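Local coordinates for protein enolase (alpha proteobacterium BAL199, PDB 3UGV) that probably catalyses a magnesium-dependent reaction of the enolase superfamily that begins with proton abstraction next to a carboxylate, at residues F[44-49]-F[165-170]; F[54-59]-F[76-81]; F[326-331]-F[345-350]. All blocks are in the same frame, centred on the assembly; numbering follows the deposited sequence.

In the fold
Contact 1 lies near the surface, where the end of strand 30-47 meets the loop that follows barrel strand 157-162. Contacts 2 and 3 are buried. Contact 2 uses the neighbouring strand 52-65 of the same N-terminal sheet, and P54 packs on P45 of contact 1. Contact 3 lies wholly in the barrel, its centre about 5 Å from the centre of the chain. The chemistry changes with place: one backbone bond and a tryptophan face in 44-49/165-170, an indole-carboxylate bond among prolines in 54-59/76-81, and a dense polar network in 326-331/345-350. Contacts 2 and 3 join across the domain boundary, where Y329 OH probably hydrogen-bonds E76 N and Y78 OH packs beside H327.

Contact 1: F[44-49]-F[165-170]; sequences RPVTAR and GLWLKS
The carbonyl oxygen of T47 receives the amide of L168, with L168 N 2.9 Å from T47 O and the N-H pointing at its target at 162°. The donor lies in the carbonyl plane. The same oxygen rests on carbon as well, since L168 CB is 3.4 Å from T47 O and W167 CB is equally near. This one main-chain bond joins the end of strand 30-47 to the loop that leads from strand 157-162 into helix 171-183.

Beside it, W167 spreads its indole under the chain of V46 and T47. With chi1 at -72°, W167 CG stands next to its own backbone N, and the ring is carried beneath the strand. V46 CG1 sits 3.8 Å from the centroid of the six-membered ring of W167, only 9° off the ring normal, which makes a CH-pi contact over the face; V46 CG2 reaches W167 CZ2 at 3.9 Å. Over the same face, T47 N comes within 3.5 Å of W167 CG. T47 turns its hydroxyl back along its own strand, T47 OG1 donating to P45 O at 3.2 Å from above the carbonyl plane. At the far end L168 CD1 approaches R49 N at 3.9 Å, while NE of the poorly ordered R49 forms a salt bridge with D200.

R196 of strand 192-196 adds a cation-pi contact to W167, whose side chain lies about 8 Å from a bound magnesium ion. The turn entered by 44-49 probably corresponds to the capping-domain loop that borders the active site in this superfamily. W167 NE1 is buried by the contact and has no partner in the model. The join therefore rests on van der Waals and CH-pi contact with the indole, plus the single backbone hydrogen bond from L168 to T47.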
loop_
_atom_site.group_PDB
_atom_site.type_symbol
_atom_site.label_atom_id
_atom_site.label_comp_id
_atom_site.label_asym_id
_atom_site.label_seq_id
_atom_site.Cartn_x
_atom_site.Cartn_y
_atom_site.Cartn_z
ATOM N N ARG F 44 28.513 -16.607 36.015
ATOM C CA ARG F 44 27.174 -16.261 36.473
ATOM C C ARG F 44 26.164 -17.073 35.660
ATOM O O ARG F 44 25.993 -16.838 34.462
ATOM C CB ARG F 44 26.922 -14.754 36.314
ATOM C CG ARG F 44 28.015 -13.868 36.906
ATOM C CD ARG F 44 27.795 -12.393 36.573
ATOM N NE ARG F 44 28.716 -11.523 37.301
ATOM C CZ ARG F 44 29.909 -11.137 36.849
ATOM N NH1 ARG F 44 30.348 -11.535 35.659
ATOM N NH2 ARG F 44 30.669 -10.348 37.591
ATOM N N PRO F 45 25.496 -18.041 36.304
ATOM C CA PRO F 45 24.598 -18.929 35.554
ATOM C C PRO F 45 23.389 -18.203 34.949
ATOM O O PRO F 45 22.779 -17.351 35.596
ATOM C CB PRO F 45 24.147 -19.945 36.612
ATOM C CG PRO F 45 24.286 -19.217 37.910
ATOM C CD PRO F 45 25.503 -18.347 37.744
ATOM N N VAL F 46 23.062 -18.545 33.704
ATOM C CA VAL F 46 21.846 -18.067 33.058
ATOM C C VAL F 46 20.642 -18.423 33.934
ATOM O O VAL F 46 20.384 -19.594 34.194
ATOM C CB VAL F 46 21.665 -18.704 31.658
ATOM C CG1 VAL F 46 20.347 -18.265 31.039
ATOM C CG2 VAL F 46 22.853 -18.375 30.740
ATOM N N THR F 47 19.918 -17.416 34.409
ATOM C CA THR F 47 18.752 -17.654 35.258
ATOM C C THR F 47 17.493 -17.075 34.614
ATOM O O THR F 47 17.195 -15.885 34.761
ATOM C CB THR F 47 18.936 -17.062 36.679
ATOM O OG1 THR F 47 20.082 -17.651 37.306
ATOM C CG2 THR F 47 17.697 -17.314 37.541
ATOM N N ALA F 48 16.776 -17.918 33.876
ATOM C CA ALA F 48 15.497 -17.531 33.292
ATOM C C ALA F 48 14.369 -17.890 34.255
ATOM O O ALA F 48 14.623 -18.257 35.406
ATOM C CB ALA F 48 15.293 -18.206 31.941
ATOM N N ARG F 49 13.128 -17.778 33.793
ATOM C CA ARG F 49 11.978 -18.133 34.619
ATOM C C ARG F 49 11.711 -19.638 34.532
ATOM O O ARG F 49 11.210 -20.252 35.479
ATOM C CB ARG F 49 10.739 -17.349 34.179
ATOM C CG ARG F 49 9.759 -17.072 35.305
ATOM C CD ARG F 49 8.329 -17.035 34.805
ATOM N NE ARG F 49 7.553 -18.169 35.307
ATOM C CZ ARG F 49 7.149 -19.193 34.562
ATOM N NH1 ARG F 49 7.439 -19.230 33.268
ATOM N NH2 ARG F 49 6.448 -20.179 35.107
ATOM N N GLY F 165 25.335 -10.662 32.701
ATOM C CA GLY F 165 24.352 -11.092 33.688
ATOM C C GLY F 165 23.063 -10.290 33.782
ATOM O O GLY F 165 22.403 -10.039 32.782
ATOM N N LEU F 166 22.700 -9.891 34.998
ATOM C CA LEU F 166 21.403 -9.265 35.252
ATOM C C LEU F 166 20.267 -10.174 34.774
ATOM O O LEU F 166 19.336 -9.732 34.075
ATOM C CB LEU F 166 21.316 -7.878 34.608
ATOM C CG LEU F 166 22.494 -6.949 34.942
ATOM C CD1 LEU F 166 22.262 -5.543 34.404
ATOM C CD2 LEU F 166 22.717 -6.908 36.451
ATOM N N TRP F 167 20.360 -11.447 35.159
ATOM C CA TRP F 167 19.328 -12.436 34.850
ATOM C C TRP F 167 18.160 -12.256 35.813
ATOM O O TRP F 167 18.113 -11.260 36.528
ATOM C CB TRP F 167 19.898 -13.858 34.893
ATOM C CG TRP F 167 20.795 -14.125 33.729
ATOM C CD1 TRP F 167 22.160 -14.202 33.734
ATOM C CD2 TRP F 167 20.387 -14.303 32.372
ATOM N NE1 TRP F 167 22.622 -14.428 32.460
ATOM C CE2 TRP F 167 21.551 -14.495 31.608
ATOM C CE3 TRP F 167 19.145 -14.327 31.730
ATOM C CZ2 TRP F 167 21.509 -14.719 30.235
ATOM C CZ3 TRP F 167 19.105 -14.537 30.374
ATOM C CH2 TRP F 167 20.281 -14.729 29.638
ATOM N N LEU F 168 17.217 -13.198 35.826
ATOM C CA LEU F 168 15.934 -12.977 36.516
ATOM C C LEU F 168 15.954 -13.237 38.021
ATOM O O LEU F 168 15.079 -13.918 38.550
ATOM C CB LEU F 168 14.791 -13.752 35.834
ATOM C CG LEU F 168 14.568 -13.375 34.353
ATOM C CD1 LEU F 168 13.222 -13.872 33.797
ATOM C CD2 LEU F 168 14.690 -11.867 34.152
ATOM N N LYS F 169 16.950 -12.674 38.702
ATOM C CA LYS F 169 17.049 -12.739 40.158
ATOM C C LYS F 169 16.289 -11.577 40.796
ATOM O O LYS F 169 15.570 -10.848 40.112
ATOM C CB LYS F 169 18.516 -12.730 40.584
ATOM C CG LYS F 169 19.315 -13.894 39.982
ATOM C CD LYS F 169 20.756 -13.898 40.456
ATOM C CE LYS F 169 21.483 -12.634 40.012
ATOM N NZ LYS F 169 22.875 -12.571 40.554
ATOM N N SER F 170 16.434 -11.406 42.102
ATOM C CA SER F 170 15.691 -10.366 42.815
ATOM C C SER F 170 16.261 -8.991 42.492
ATOM O O SER F 170 17.439 -8.874 42.132
ATOM C CB SER F 170 15.791 -10.590 44.323
ATOM O OG SER F 170 17.113 -10.311 44.772
#

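Contact 2: F[54-59]-F[76-81]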
loop_
_atom_site.group_PDB
_atom_site.type_symbol
_atom_site.label_atom_id
_atom_site.label_comp_id
_atom_site.label_asym_id
_atom_site.label_seq_id
_atom_site.Cartn_x
_atom_site.Cartn_y
_atom_site.Cartn_z
ATOM N N PRO F 54 23.751 -23.495 33.604
ATOM C CA PRO F 54 25.088 -23.198 34.126
ATOM C C PRO F 54 26.183 -23.487 33.103
ATOM O O PRO F 54 27.300 -22.978 33.234
ATOM C CB PRO F 54 25.213 -24.168 35.305
ATOM C CG PRO F 54 24.265 -25.323 34.967
ATOM C CD PRO F 54 23.407 -24.915 33.785
ATOM N N ASP F 55 25.855 -24.294 32.100
ATOM C CA ASP F 55 26.831 -24.759 31.120
ATOM C C ASP F 55 26.809 -23.924 29.844
ATOM O O ASP F 55 25.748 -23.520 29.368
ATOM C CB ASP F 55 26.573 -26.226 30.777
ATOM C CG ASP F 55 26.620 -27.121 31.993
ATOM O OD1 ASP F 55 27.581 -26.999 32.784
ATOM O OD2 ASP F 55 25.689 -27.937 32.163
ATOM N N TRP F 56 27.990 -23.680 29.295
ATOM C CA TRP F 56 28.121 -22.921 28.067
ATOM C C TRP F 56 28.977 -23.703 27.088
ATOM O O TRP F 56 30.178 -23.854 27.292
ATOM C CB TRP F 56 28.748 -21.554 28.354
ATOM C CG TRP F 56 28.684 -20.626 27.182
ATOM C CD1 TRP F 56 29.741 -20.102 26.470
ATOM C CD2 TRP F 56 27.499 -20.124 26.565
ATOM N NE1 TRP F 56 29.272 -19.302 25.456
ATOM C CE2 TRP F 56 27.901 -19.306 25.490
ATOM C CE3 TRP F 56 26.134 -20.291 26.814
ATOM C CZ2 TRP F 56 26.985 -18.654 24.676
ATOM C CZ3 TRP F 56 25.230 -19.647 26.005
ATOM C CH2 TRP F 56 25.657 -18.836 24.951
ATOM N N PRO F 57 28.360 -24.224 26.021
ATOM C CA PRO F 57 29.081 -25.009 25.011
ATOM C C PRO F 57 29.797 -24.152 23.958
ATOM O O PRO F 57 29.253 -23.144 23.516
ATOM C CB PRO F 57 27.966 -25.821 24.355
ATOM C CG PRO F 57 26.756 -24.948 24.475
ATOM C CD PRO F 57 26.912 -24.168 25.762
ATOM N N LEU F 58 31.008 -24.555 23.577
ATOM C CA LEU F 58 31.756 -23.923 22.490
ATOM C C LEU F 58 32.321 -24.998 21.557
ATOM O O LEU F 58 32.813 -26.027 22.014
ATOM C CB LEU F 58 32.927 -23.103 23.032
ATOM C CG LEU F 58 32.649 -21.992 24.032
ATOM C CD1 LEU F 58 33.942 -21.514 24.680
ATOM C CD2 LEU F 58 31.925 -20.838 23.369
ATOM N N ILE F 59 32.243 -24.769 20.253
ATOM C CA ILE F 59 32.979 -25.606 19.311
ATOM C C ILE F 59 34.202 -24.826 18.822
ATOM O O ILE F 59 34.069 -23.770 18.200
ATOM C CB ILE F 59 32.096 -26.043 18.131
ATOM C CG1 ILE F 59 30.961 -26.938 18.634
ATOM C CG2 ILE F 59 32.930 -26.764 17.068
ATOM C CD1 ILE F 59 29.824 -27.117 17.646
ATOM N N GLU F 76 29.344 -20.711 19.298
ATOM C CA GLU F 76 28.641 -20.779 20.570
ATOM C C GLU F 76 27.201 -21.179 20.304
ATOM O O GLU F 76 26.329 -20.318 20.178
ATOM C CB GLU F 76 28.674 -19.424 21.273
ATOM C CG GLU F 76 30.051 -18.811 21.322
ATOM C CD GLU F 76 30.084 -17.527 22.110
ATOM O OE1 GLU F 76 30.115 -17.599 23.360
ATOM O OE2 GLU F 76 30.074 -16.449 21.478
ATOM N N PRO F 77 26.949 -22.493 20.232
ATOM C CA PRO F 77 25.666 -23.048 19.780
ATOM C C PRO F 77 24.566 -23.202 20.847
ATOM O O PRO F 77 23.502 -23.725 20.506
ATOM C CB PRO F 77 26.065 -24.417 19.236
ATOM C CG PRO F 77 27.200 -24.827 20.122
ATOM C CD PRO F 77 27.945 -23.545 20.489
ATOM N N TYR F 78 24.807 -22.773 22.082
ATOM C CA TYR F 78 23.750 -22.727 23.104
ATOM C C TYR F 78 23.389 -24.074 23.729
ATOM O O TYR F 78 23.448 -24.240 24.944
ATOM C CB TYR F 78 22.475 -22.139 22.515
ATOM C CG TYR F 78 22.399 -20.641 22.503
ATOM C CD1 TYR F 78 21.870 -19.959 23.585
ATOM C CD2 TYR F 78 22.820 -19.904 21.395
ATOM C CE1 TYR F 78 21.779 -18.585 23.585
ATOM C CE2 TYR F 78 22.733 -18.516 21.379
ATOM C CZ TYR F 78 22.206 -17.866 22.484
ATOM O OH TYR F 78 22.097 -16.495 22.520
ATOM N N VAL F 79 22.980 -25.025 22.893
ATOM C CA VAL F 79 22.535 -26.322 23.380
ATOM C C VAL F 79 23.632 -27.354 23.185
ATOM O O VAL F 79 23.984 -27.683 22.051
ATOM C CB VAL F 79 21.222 -26.790 22.698
ATOM C CG1 VAL F 79 20.148 -25.753 22.876
ATOM C CG2 VAL F 79 21.428 -27.013 21.237
ATOM N N PRO F 80 24.186 -27.856 24.303
ATOM C CA PRO F 80 25.310 -28.803 24.310
ATOM C C PRO F 80 25.087 -29.996 23.382
ATOM O O PRO F 80 25.963 -30.321 22.579
ATOM C CB PRO F 80 25.367 -29.260 25.771
ATOM C CG PRO F 80 24.835 -28.079 26.545
ATOM C CD PRO F 80 23.738 -27.517 25.669
ATOM N N LYS F 81 23.925 -30.630 23.484
ATOM C CA LYS F 81 23.628 -31.800 22.660
ATOM C C LYS F 81 23.699 -31.517 21.155
ATOM O O LYS F 81 23.903 -32.428 20.360
ATOM C CB LYS F 81 22.273 -32.413 23.039
ATOM C CG LYS F 81 22.331 -33.246 24.321
ATOM C CD LYS F 81 21.080 -34.101 24.526
ATOM C CE LYS F 81 21.262 -35.091 25.680
ATOM N NZ LYS F 81 20.167 -36.106 25.750
HETATM O O HOH W 1 27.174 -21.593 23.424
#
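W56 swings its indole away from its own backbone N (chi1 -170°), while E76 holds CG beside its N (chi1 -48°) and then runs out extended; the two side chains thereby cross, and W56 NE1 donates to E76 OE1 at 2.8 Å. The oxygen lies in the indole plane but is approached on its anti side, the carboxylate standing perpendicular to the ring. L58 CD2 flanks the glutamate stem, 3.4 Å from E76 CG. On its benzo edge, W56 meets the face of Y78 in a T-shaped pair, the W56 six-membered ring and Y78 ring centroids 5.4 Å apart and the planes at 72°. A water lies over the centre of one indole face, giving a hydrogen to P57 O at 2.6 Å and taking one from Y78 N at 3.0 Å, so it bridges the two segments, between which there is no direct backbone hydrogen bond. P57 CG presses on Y78 O at 3.4 Å, and P77 CD on P57 O at 3.3 Å. F117 of the second subunit stacks with Y78. Strand 30-47 pairs with 54-59, and helix 83-97 brings M83 against P57 and I59 and L86 against I59 and P77.

Contact 3: F[326-331]-F[345-350]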
loop_
_atom_site.group_PDB
_atom_site.type_symbol
_atom_site.label_atom_id
_atom_site.label_comp_id
_atom_site.label_asym_id
_atom_site.label_seq_id
_atom_site.Cartn_x
_atom_site.Cartn_y
_atom_site.Cartn_z
ATOM N N THR F 326 25.951 -6.058 17.511
ATOM C CA THR F 326 26.348 -7.458 17.405
ATOM C C THR F 326 25.642 -8.343 18.414
ATOM O O THR F 326 25.010 -7.870 19.345
ATOM C CB THR F 326 27.864 -7.663 17.611
ATOM O OG1 THR F 326 28.234 -7.215 18.926
ATOM C CG2 THR F 326 28.662 -6.905 16.561
ATOM N N HIS F 327 25.763 -9.644 18.211
ATOM C CA HIS F 327 25.312 -10.601 19.198
ATOM C C HIS F 327 26.321 -11.727 19.329
ATOM O O HIS F 327 26.635 -12.404 18.349
ATOM C CB HIS F 327 23.969 -11.184 18.819
ATOM C CG HIS F 327 23.474 -12.198 19.794
ATOM N ND1 HIS F 327 23.460 -13.549 19.522
ATOM C CD2 HIS F 327 22.987 -12.059 21.051
ATOM C CE1 HIS F 327 22.967 -14.197 20.561
ATOM N NE2 HIS F 327 22.683 -13.318 21.507
ATOM N N LEU F 328 26.816 -11.912 20.549
ATOM C CA LEU F 328 27.882 -12.860 20.848
ATOM C C LEU F 328 29.161 -12.590 20.027
ATOM O O LEU F 328 29.273 -11.563 19.333
ATOM C CB LEU F 328 27.377 -14.298 20.690
ATOM C CG LEU F 328 26.207 -14.683 21.608
ATOM C CD1 LEU F 328 25.717 -16.111 21.345
ATOM C CD2 LEU F 328 26.599 -14.512 23.075
ATOM N N TYR F 329 30.128 -13.496 20.139
ATOM C CA TYR F 329 31.372 -13.430 19.367
ATOM C C TYR F 329 32.029 -12.062 19.393
ATOM O O TYR F 329 32.206 -11.439 18.351
ATOM C CB TYR F 329 31.124 -13.846 17.914
ATOM C CG TYR F 329 30.342 -15.128 17.796
ATOM C CD1 TYR F 329 30.992 -16.349 17.744
ATOM C CD2 TYR F 329 28.955 -15.116 17.751
ATOM C CE1 TYR F 329 30.288 -17.529 17.646
ATOM C CE2 TYR F 329 28.234 -16.296 17.658
ATOM C CZ TYR F 329 28.910 -17.502 17.607
ATOM O OH TYR F 329 28.216 -18.685 17.504
ATOM N N PRO F 330 32.416 -11.601 20.585
ATOM C CA PRO F 330 32.927 -10.238 20.763
ATOM C C PRO F 330 34.167 -9.987 19.918
ATOM O O PRO F 330 34.359 -8.867 19.433
ATOM C CB PRO F 330 33.263 -10.175 22.261
ATOM C CG PRO F 330 32.437 -11.229 22.869
ATOM C CD PRO F 330 32.316 -12.324 21.858
ATOM N N GLU F 331 34.990 -11.011 19.713
ATOM C CA GLU F 331 36.204 -10.815 18.909
ATOM C C GLU F 331 35.924 -10.560 17.422
ATOM O O GLU F 331 36.325 -9.522 16.898
ATOM C CB GLU F 331 37.211 -11.952 19.106
ATOM C CG GLU F 331 37.629 -12.135 20.554
ATOM C CD GLU F 331 36.567 -12.851 21.376
ATOM O OE1 GLU F 331 35.702 -13.535 20.784
ATOM O OE2 GLU F 331 36.594 -12.726 22.615
ATOM N N TRP F 345 26.149 -0.734 18.809
ATOM C CA TRP F 345 26.735 -1.269 20.043
ATOM C C TRP F 345 27.316 -2.654 19.817
ATOM O O TRP F 345 26.793 -3.446 19.018
ATOM C CB TRP F 345 25.689 -1.407 21.154
ATOM C CG TRP F 345 25.158 -0.140 21.766
ATOM C CD1 TRP F 345 24.080 0.582 21.343
ATOM C CD2 TRP F 345 25.630 0.506 22.959
ATOM N NE1 TRP F 345 23.859 1.640 22.186
ATOM C CE2 TRP F 345 24.798 1.623 23.185
ATOM C CE3 TRP F 345 26.687 0.263 23.846
ATOM C CZ2 TRP F 345 24.987 2.497 24.270
ATOM C CZ3 TRP F 345 26.870 1.130 24.927
ATOM C CH2 TRP F 345 26.021 2.225 25.129
ATOM N N LEU F 346 28.377 -2.958 20.558
ATOM C CA LEU F 346 28.943 -4.300 20.588
ATOM C C LEU F 346 28.488 -5.026 21.853
ATOM O O LEU F 346 28.677 -4.525 22.958
ATOM C CB LEU F 346 30.466 -4.229 20.568
ATOM C CG LEU F 346 31.106 -5.618 20.560
ATOM C CD1 LEU F 346 32.073 -5.770 19.412
ATOM C CD2 LEU F 346 31.768 -5.925 21.880
ATOM N N GLU F 347 27.882 -6.197 21.707
ATOM C CA GLU F 347 27.497 -6.948 22.891
ATOM C C GLU F 347 28.718 -7.645 23.462
ATOM O O GLU F 347 29.372 -8.410 22.758
ATOM C CB GLU F 347 26.428 -7.990 22.573
ATOM C CG GLU F 347 25.946 -8.731 23.814
ATOM C CD GLU F 347 24.953 -9.831 23.492
ATOM O OE1 GLU F 347 23.808 -9.791 24.009
ATOM O OE2 GLU F 347 25.320 -10.737 22.716
ATOM N N TRP F 348 29.021 -7.398 24.735
ATOM C CA TRP F 348 30.187 -8.020 25.345
ATOM C C TRP F 348 29.811 -8.974 26.462
ATOM O O TRP F 348 28.952 -8.672 27.288
ATOM C CB TRP F 348 31.185 -6.971 25.851
ATOM C CG TRP F 348 32.440 -7.547 26.494
ATOM C CD1 TRP F 348 33.623 -7.843 25.866
ATOM C CD2 TRP F 348 32.630 -7.892 27.880
ATOM N NE1 TRP F 348 34.531 -8.344 26.774
ATOM C CE2 TRP F 348 33.949 -8.384 28.014
ATOM C CE3 TRP F 348 31.819 -7.830 29.017
ATOM C CZ2 TRP F 348 34.467 -8.816 29.238
ATOM C CZ3 TRP F 348 32.343 -8.253 30.238
ATOM C CH2 TRP F 348 33.649 -8.746 30.334
ATOM N N GLN F 349 30.471 -10.128 26.473
ATOM C CA GLN F 349 30.364 -11.086 27.569
ATOM C C GLN F 349 31.687 -11.838 27.637
ATOM O O GLN F 349 32.430 -11.866 26.660
ATOM C CB GLN F 349 29.190 -12.047 27.355
ATOM C CG GLN F 349 29.424 -13.089 26.271
ATOM C CD GLN F 349 29.303 -12.533 24.864
ATOM O OE1 GLN F 349 28.516 -11.612 24.598
ATOM N NE2 GLN F 349 30.085 -13.091 23.949
ATOM N N SER F 350 32.003 -12.423 28.786
ATOM C CA SER F 350 33.272 -13.145 28.932
ATOM C C SER F 350 33.083 -14.662 29.080
ATOM O O SER F 350 33.943 -15.367 29.607
ATOM C CB SER F 350 34.099 -12.571 30.091
ATOM O OG SER F 350 33.348 -12.532 31.286
HETATM O O HOH W 2 29.715 -8.876 20.180
#
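E347 and T326 form the tight, hydrogen-bonded half of a contact inside the modified TIM barrel, the (beta/alpha)7-beta fold of the enolase superfamily, whose final barrel strand is 346-348. E347 stretches out with CG anti to its backbone N (chi1 -176°), which carries OE2 to the amide of L328: L328 N stands 2.9 Å from E347 OE2, and its bond, at 163°, arrives nearly along the C-O axis. The other oxygen, OE1, is salt-bridged to K194, so both ends of the carboxylate are fixed. H327 lies alongside, its CD2 3.2 Å from E347 OE2, while its ND1 is hydrogen-bonded to D300. That histidine-aspartate pairing resembles the catalytic dyad of mandelate racemase relatives, and the H327 side chain is about 4 Å from a bound magnesium ion.

T326 works in both directions. Its OG1 accepts from E347 N at 3.0 Å and donates to a water, 2.6 Å from T326 OG1; that water in turn gives hydrogens to L328 O and E347 O, sewing loop to strand. T326 N adds a backbone bond to W345 O, 3.1 Å long.

The other half, also buried, is held by van der Waals contact. P330, first residue of helix 330-337, meets W348 more loosely, its CB 4.3 Å from W348 CD1. The solvent side begins only beyond Q349, at the partly exposed S350. Q349 bends at its second torsion and crosses P330 at about a right angle. Q349 NE2 lies close against CG and CD of P330, whereas Q349 OE1, buried without a hydrogen-bond partner, lies 3.8 Å from L328 CD2.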